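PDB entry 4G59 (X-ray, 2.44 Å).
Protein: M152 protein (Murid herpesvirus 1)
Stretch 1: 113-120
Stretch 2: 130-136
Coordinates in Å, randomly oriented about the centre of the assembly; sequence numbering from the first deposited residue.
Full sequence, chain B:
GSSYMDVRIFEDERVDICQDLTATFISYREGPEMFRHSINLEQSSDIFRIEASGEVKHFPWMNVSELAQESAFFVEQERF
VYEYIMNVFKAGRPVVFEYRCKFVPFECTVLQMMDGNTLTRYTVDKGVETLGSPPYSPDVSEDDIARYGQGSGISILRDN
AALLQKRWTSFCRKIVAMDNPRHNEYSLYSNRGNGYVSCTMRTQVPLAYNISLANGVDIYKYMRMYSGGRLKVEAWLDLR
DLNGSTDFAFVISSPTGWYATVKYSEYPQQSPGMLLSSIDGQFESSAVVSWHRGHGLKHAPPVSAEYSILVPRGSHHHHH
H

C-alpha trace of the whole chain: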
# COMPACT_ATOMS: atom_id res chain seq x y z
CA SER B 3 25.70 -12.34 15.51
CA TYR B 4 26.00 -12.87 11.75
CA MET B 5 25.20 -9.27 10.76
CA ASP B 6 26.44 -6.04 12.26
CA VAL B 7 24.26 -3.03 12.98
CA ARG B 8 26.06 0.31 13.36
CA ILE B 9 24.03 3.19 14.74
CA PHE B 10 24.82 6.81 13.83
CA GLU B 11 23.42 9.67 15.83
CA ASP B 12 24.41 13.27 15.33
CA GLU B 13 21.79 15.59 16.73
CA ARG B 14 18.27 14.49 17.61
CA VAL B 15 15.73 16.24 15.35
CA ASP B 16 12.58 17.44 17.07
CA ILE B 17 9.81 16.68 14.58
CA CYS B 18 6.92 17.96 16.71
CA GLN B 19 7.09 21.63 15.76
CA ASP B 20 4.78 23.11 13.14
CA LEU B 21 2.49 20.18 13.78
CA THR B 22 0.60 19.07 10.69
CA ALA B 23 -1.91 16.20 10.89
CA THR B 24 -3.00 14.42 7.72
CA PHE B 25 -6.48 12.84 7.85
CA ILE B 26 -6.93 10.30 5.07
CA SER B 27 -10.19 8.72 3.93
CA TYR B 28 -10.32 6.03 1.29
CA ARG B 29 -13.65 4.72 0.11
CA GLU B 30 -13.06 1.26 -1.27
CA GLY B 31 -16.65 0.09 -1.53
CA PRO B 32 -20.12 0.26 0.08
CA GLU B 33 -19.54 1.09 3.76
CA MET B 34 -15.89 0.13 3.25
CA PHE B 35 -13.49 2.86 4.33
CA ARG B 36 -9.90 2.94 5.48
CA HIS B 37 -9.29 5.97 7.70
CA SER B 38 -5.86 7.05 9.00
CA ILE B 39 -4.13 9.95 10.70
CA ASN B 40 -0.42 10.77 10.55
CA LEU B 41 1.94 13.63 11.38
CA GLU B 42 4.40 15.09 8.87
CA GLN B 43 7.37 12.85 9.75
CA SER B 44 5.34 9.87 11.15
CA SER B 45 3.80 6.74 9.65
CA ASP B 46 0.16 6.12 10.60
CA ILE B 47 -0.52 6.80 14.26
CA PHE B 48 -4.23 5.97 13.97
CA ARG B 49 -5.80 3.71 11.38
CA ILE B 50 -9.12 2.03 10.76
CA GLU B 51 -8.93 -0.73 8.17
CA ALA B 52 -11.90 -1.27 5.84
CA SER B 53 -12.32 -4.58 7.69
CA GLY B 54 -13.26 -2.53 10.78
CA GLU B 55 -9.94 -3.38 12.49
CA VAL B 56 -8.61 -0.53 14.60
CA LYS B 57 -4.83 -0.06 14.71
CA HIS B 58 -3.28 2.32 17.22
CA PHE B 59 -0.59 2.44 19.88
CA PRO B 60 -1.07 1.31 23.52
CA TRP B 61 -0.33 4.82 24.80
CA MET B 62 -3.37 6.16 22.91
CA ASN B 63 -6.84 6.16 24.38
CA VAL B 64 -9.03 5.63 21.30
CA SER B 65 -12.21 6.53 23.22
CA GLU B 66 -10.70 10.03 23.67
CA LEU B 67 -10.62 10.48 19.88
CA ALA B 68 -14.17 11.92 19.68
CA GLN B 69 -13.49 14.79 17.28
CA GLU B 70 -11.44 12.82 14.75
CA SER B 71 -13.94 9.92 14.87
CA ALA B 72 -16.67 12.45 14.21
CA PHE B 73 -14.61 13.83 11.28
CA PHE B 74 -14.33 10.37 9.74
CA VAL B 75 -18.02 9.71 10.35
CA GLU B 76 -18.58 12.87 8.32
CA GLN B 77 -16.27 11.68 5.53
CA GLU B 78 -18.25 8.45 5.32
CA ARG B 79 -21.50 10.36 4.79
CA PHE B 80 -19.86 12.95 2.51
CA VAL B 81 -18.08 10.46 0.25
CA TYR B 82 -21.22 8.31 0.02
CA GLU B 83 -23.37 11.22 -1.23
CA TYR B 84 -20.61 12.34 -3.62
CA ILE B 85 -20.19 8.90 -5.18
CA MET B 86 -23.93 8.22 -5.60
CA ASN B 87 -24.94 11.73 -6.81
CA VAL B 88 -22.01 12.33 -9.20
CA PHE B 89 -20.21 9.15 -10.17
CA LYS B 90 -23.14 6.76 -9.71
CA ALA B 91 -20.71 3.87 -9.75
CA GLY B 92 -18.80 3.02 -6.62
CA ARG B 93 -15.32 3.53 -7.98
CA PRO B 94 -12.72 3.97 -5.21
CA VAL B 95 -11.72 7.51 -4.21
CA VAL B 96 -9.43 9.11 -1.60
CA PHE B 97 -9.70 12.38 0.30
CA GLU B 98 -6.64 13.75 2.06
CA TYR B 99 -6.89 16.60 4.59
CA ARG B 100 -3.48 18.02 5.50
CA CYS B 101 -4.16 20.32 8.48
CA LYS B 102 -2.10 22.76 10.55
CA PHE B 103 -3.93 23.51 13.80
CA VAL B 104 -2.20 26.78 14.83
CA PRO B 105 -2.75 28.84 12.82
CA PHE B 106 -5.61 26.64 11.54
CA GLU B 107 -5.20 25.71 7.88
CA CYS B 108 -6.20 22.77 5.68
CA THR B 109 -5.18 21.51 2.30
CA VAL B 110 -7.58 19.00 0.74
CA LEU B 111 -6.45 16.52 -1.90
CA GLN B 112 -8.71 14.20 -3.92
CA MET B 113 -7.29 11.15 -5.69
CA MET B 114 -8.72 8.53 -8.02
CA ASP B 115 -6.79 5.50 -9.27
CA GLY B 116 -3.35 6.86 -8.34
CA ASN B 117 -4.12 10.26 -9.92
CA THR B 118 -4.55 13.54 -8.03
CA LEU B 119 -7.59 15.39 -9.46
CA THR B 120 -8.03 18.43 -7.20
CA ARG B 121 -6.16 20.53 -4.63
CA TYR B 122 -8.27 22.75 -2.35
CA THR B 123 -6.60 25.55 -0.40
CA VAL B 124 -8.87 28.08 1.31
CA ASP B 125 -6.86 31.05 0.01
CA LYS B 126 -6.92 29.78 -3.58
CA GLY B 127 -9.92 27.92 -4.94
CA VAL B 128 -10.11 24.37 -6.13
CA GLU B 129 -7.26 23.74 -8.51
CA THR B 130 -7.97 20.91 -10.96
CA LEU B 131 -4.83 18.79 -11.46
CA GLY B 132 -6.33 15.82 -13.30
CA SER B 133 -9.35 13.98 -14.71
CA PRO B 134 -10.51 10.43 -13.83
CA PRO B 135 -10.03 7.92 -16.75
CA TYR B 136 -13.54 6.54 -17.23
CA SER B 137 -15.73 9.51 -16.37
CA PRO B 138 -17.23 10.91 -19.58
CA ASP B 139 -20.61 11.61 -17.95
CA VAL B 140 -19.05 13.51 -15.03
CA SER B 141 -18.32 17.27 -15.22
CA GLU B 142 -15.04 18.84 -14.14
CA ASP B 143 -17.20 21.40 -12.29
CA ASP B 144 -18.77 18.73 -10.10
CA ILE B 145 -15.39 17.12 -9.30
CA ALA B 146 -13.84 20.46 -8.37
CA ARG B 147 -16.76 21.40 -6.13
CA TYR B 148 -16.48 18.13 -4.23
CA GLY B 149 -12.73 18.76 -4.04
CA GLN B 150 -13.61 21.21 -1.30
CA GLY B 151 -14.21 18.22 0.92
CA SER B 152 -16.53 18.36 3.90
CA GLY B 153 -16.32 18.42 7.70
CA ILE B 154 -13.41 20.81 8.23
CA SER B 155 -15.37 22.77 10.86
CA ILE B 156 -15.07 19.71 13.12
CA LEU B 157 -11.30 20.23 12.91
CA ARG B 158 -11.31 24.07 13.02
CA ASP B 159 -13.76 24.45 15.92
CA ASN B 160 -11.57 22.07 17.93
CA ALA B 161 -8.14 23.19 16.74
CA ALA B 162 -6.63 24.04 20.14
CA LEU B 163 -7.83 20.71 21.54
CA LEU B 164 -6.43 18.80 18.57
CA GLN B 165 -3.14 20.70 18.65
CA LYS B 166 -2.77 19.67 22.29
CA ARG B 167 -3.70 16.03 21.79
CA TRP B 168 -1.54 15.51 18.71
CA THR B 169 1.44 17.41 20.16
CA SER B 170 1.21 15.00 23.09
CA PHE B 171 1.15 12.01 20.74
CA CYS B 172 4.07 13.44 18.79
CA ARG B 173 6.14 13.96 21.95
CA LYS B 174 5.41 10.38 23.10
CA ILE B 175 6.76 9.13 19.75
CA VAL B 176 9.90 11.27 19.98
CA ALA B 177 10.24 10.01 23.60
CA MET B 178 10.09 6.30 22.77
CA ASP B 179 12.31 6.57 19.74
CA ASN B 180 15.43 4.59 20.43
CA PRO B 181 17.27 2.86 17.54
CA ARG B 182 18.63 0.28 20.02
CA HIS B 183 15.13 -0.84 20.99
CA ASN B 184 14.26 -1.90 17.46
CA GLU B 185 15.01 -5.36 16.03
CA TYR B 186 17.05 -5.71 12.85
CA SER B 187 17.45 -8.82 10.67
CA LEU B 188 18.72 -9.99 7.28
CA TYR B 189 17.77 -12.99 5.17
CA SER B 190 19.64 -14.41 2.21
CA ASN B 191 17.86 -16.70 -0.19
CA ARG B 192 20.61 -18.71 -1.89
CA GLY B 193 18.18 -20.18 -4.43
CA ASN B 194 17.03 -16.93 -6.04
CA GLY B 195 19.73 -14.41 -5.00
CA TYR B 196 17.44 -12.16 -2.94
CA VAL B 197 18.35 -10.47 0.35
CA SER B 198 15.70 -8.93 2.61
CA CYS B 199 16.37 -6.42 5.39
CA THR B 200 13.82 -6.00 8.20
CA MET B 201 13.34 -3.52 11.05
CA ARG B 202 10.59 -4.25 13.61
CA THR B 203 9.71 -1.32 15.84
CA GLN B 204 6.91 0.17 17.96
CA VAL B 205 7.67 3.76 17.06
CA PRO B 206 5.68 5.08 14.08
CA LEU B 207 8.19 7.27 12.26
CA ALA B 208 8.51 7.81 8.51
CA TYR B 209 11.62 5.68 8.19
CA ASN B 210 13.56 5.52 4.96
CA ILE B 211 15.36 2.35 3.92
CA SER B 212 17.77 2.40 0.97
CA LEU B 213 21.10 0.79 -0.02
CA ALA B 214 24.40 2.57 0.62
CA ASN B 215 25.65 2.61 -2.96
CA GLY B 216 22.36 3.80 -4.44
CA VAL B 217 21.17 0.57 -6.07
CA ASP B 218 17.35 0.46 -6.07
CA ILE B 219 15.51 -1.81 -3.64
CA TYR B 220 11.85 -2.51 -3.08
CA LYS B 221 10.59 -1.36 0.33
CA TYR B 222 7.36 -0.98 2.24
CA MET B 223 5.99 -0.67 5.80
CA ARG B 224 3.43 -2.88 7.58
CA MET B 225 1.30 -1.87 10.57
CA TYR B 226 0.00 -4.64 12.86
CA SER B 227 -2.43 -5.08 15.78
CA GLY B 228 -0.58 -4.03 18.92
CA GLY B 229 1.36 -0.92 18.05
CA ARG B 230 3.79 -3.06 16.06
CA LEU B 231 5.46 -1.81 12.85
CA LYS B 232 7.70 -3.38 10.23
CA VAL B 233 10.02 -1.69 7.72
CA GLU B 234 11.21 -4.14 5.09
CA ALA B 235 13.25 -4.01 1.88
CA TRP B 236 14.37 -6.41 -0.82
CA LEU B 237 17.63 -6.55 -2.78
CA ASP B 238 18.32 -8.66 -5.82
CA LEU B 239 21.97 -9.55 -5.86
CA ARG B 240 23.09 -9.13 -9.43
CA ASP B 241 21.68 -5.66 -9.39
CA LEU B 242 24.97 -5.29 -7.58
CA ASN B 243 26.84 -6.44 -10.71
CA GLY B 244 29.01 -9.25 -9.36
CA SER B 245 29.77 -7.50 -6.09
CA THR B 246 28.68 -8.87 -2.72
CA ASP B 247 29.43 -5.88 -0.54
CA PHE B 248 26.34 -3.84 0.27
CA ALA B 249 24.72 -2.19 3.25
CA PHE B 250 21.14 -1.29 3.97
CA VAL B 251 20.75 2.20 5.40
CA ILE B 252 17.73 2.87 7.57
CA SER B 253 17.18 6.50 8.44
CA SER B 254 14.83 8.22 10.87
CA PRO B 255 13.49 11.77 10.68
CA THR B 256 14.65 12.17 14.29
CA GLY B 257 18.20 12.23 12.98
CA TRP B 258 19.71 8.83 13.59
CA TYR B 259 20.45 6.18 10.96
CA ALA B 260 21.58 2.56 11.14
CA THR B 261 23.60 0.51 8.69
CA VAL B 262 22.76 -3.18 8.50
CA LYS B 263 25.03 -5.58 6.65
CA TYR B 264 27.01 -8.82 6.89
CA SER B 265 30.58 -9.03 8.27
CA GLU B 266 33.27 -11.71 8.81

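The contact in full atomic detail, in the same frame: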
# COMPACT_ATOMS: atom_id res chain seq x y z
N MET B 113 -7.94 12.04 -4.73
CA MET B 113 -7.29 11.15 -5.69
C MET B 113 -8.20 10.02 -6.17
O MET B 113 -8.97 9.44 -5.39
CB MET B 113 -5.99 10.56 -5.12
CG MET B 113 -4.94 11.58 -4.79
SD MET B 113 -5.03 12.11 -3.07
CE MET B 113 -3.27 12.40 -2.76
N MET B 114 -8.08 9.71 -7.46
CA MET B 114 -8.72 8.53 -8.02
C MET B 114 -7.72 7.71 -8.80
O MET B 114 -7.04 8.25 -9.68
CB MET B 114 -9.90 8.89 -8.93
CG MET B 114 -11.19 9.20 -8.18
SD MET B 114 -12.70 9.29 -9.19
CE MET B 114 -13.75 9.90 -7.87
N ASP B 115 -7.63 6.41 -8.49
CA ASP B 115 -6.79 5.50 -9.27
C ASP B 115 -5.32 5.95 -9.42
O ASP B 115 -4.76 5.88 -10.52
CB ASP B 115 -7.43 5.24 -10.65
CG ASP B 115 -8.79 4.58 -10.54
OD1 ASP B 115 -9.11 4.07 -9.45
OD2 ASP B 115 -9.55 4.56 -11.52
N GLY B 116 -4.73 6.40 -8.32
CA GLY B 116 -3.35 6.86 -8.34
C GLY B 116 -3.16 8.29 -8.85
O GLY B 116 -2.06 8.83 -8.77
N ASN B 117 -4.22 8.90 -9.37
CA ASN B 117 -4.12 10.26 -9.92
C ASN B 117 -4.72 11.29 -8.98
O ASN B 117 -5.83 11.10 -8.50
CB ASN B 117 -4.88 10.36 -11.27
CG ASN B 117 -4.27 9.50 -12.36
OD1 ASN B 117 -3.06 9.54 -12.62
ND2 ASN B 117 -5.12 8.70 -13.02
N THR B 118 -3.99 12.38 -8.75
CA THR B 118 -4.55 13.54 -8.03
C THR B 118 -5.40 14.42 -8.97
O THR B 118 -4.89 14.92 -9.97
CB THR B 118 -3.44 14.40 -7.40
OG1 THR B 118 -2.65 13.58 -6.53
CG2 THR B 118 -4.04 15.54 -6.60
N LEU B 119 -6.68 14.59 -8.64
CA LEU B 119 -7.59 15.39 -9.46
C LEU B 119 -7.71 16.85 -9.02
O LEU B 119 -7.76 17.74 -9.87
CB LEU B 119 -8.99 14.78 -9.44
CG LEU B 119 -9.09 13.26 -9.51
CD1 LEU B 119 -10.52 12.82 -9.26
CD2 LEU B 119 -8.58 12.78 -10.85
N THR B 120 -7.80 17.09 -7.71
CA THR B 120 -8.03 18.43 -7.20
C THR B 120 -7.22 18.77 -5.95
O THR B 120 -7.01 17.90 -5.09
CB THR B 120 -9.52 18.64 -6.86
OG1 THR B 120 -9.93 17.67 -5.90
CG2 THR B 120 -10.40 18.53 -8.07
N THR B 130 -7.83 22.22 -10.31
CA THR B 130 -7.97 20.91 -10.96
C THR B 130 -6.63 20.47 -11.54
O THR B 130 -6.06 21.16 -12.38
CB THR B 130 -9.02 20.93 -12.07
OG1 THR B 130 -10.33 21.01 -11.49
CG2 THR B 130 -8.93 19.68 -12.90
N LEU B 131 -6.13 19.32 -11.07
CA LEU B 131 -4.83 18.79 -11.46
C LEU B 131 -4.94 17.60 -12.41
O LEU B 131 -3.96 17.23 -13.06
CB LEU B 131 -4.05 18.37 -10.22
CG LEU B 131 -3.89 19.44 -9.15
CD1 LEU B 131 -3.04 18.95 -8.02
CD2 LEU B 131 -3.28 20.68 -9.77
N GLY B 132 -6.12 16.99 -12.47
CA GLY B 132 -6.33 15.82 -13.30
C GLY B 132 -7.79 15.45 -13.54
O GLY B 132 -8.69 16.00 -12.91
N SER B 133 -8.01 14.53 -14.47
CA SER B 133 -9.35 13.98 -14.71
C SER B 133 -9.32 12.46 -14.58
O SER B 133 -8.33 11.82 -14.97
CB SER B 133 -9.88 14.39 -16.09
OG SER B 133 -11.30 14.43 -16.10
N PRO B 134 -10.38 11.88 -14.00
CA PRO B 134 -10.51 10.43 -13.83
C PRO B 134 -10.84 9.72 -15.15
O PRO B 134 -11.80 10.12 -15.83
CB PRO B 134 -11.68 10.28 -12.84
CG PRO B 134 -11.88 11.64 -12.25
CD PRO B 134 -11.42 12.62 -13.27
N PRO B 135 -10.06 8.68 -15.49
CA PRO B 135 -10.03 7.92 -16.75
C PRO B 135 -11.36 7.46 -17.37
O PRO B 135 -11.49 7.51 -18.59
CB PRO B 135 -9.19 6.71 -16.38
CG PRO B 135 -8.21 7.26 -15.42
CD PRO B 135 -8.96 8.27 -14.60
N TYR B 136 -12.31 6.98 -16.58
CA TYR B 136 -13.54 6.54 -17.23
C TYR B 136 -14.74 7.31 -16.70
O TYR B 136 -15.69 6.74 -16.14
CB TYR B 136 -13.70 5.01 -17.13
CG TYR B 136 -12.83 4.29 -18.13
CD1 TYR B 136 -13.39 3.59 -19.18
CD2 TYR B 136 -11.45 4.34 -18.05
CE1 TYR B 136 -12.59 2.94 -20.12
CE2 TYR B 136 -10.64 3.70 -18.98
CZ TYR B 136 -11.22 3.00 -20.01
OH TYR B 136 -10.41 2.36 -20.93

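The polar link between the two stretches converges on a single atom, the carbonyl oxygen of Leu-119. It accepts two backbone hydrogen bonds: one from Leu-131, with N to Leu-119 O at 2.6 Å, and a longer one from Gly-132, with N to Leu-119 O at 3.2 Å. The CA of Thr-130 also lies 3.4 Å from Leu-119 O and adds a CA-H...O contact, so three successive residues of the second stretch gather around one acceptor. Because these contacts use main-chain atoms, they depend on the path of the backbone rather than on polar side chains.

Next to this focus, Thr-120 and Thr-130 form an antiparallel, non-hydrogen-bonded bridge pair, their CA atoms 4.5 Å apart. Their side chains lie on the same face of the sheet, where Thr-120 CG2 comes within 4.2 Å of Thr-130 OG1. Threonine, branched at CB, is well suited to extended backbone of this kind.

Gly-132 permits the chains to come close. Its CA is 4.1 Å from the CA of Leu-119, and a CB built on it would lie only 2.8 Å from Thr-118 O, a clash. Gly-132 N is itself 3.5 Å from Thr-118 O, but the angle is too poor for a hydrogen bond.

Apolar packing supplies much of the remaining contact. Leu-119, buried, has the largest area covered by the other stretch. Its CA-to-CB bond points away overall, yet the end of the side chain comes nearer: CD1 meets Pro-134 CG at 3.5 Å, and CD2 lies 3.8 Å from the carbonyl C of Ser-133. Pro-134, also buried, presents a compact hydrocarbon ring that needs no hydrogen-bond partner for its nitrogen. Met-114 reaches the same ring through its long, unbranched side chain, with SD 3.9 Å from Pro-134 CB. At the more exposed margin, Leu-131 points toward the first stretch and its CD1 packs 3.8 Å from Thr-118 CG2, the methyl group giving threonine an apolar surface to offer. Asn-117 ND2 approaches Pro-135 CG at 4.2 Å, while ND2 is hydrogen-bonded elsewhere in the structure.

A type I' turn from Met-114 to Asn-117 shapes the first stretch. It is closed by paired bonds from Met-114 N to Asn-117 O (2.8 Å) and from Asn-117 N to Met-114 O (2.9 Å). Gly-116 suits the turn because a CB at its backbone angles would jam against the carbonyl O of Asp-115. Altogether the two stretches bury 433 Å², both sides summed.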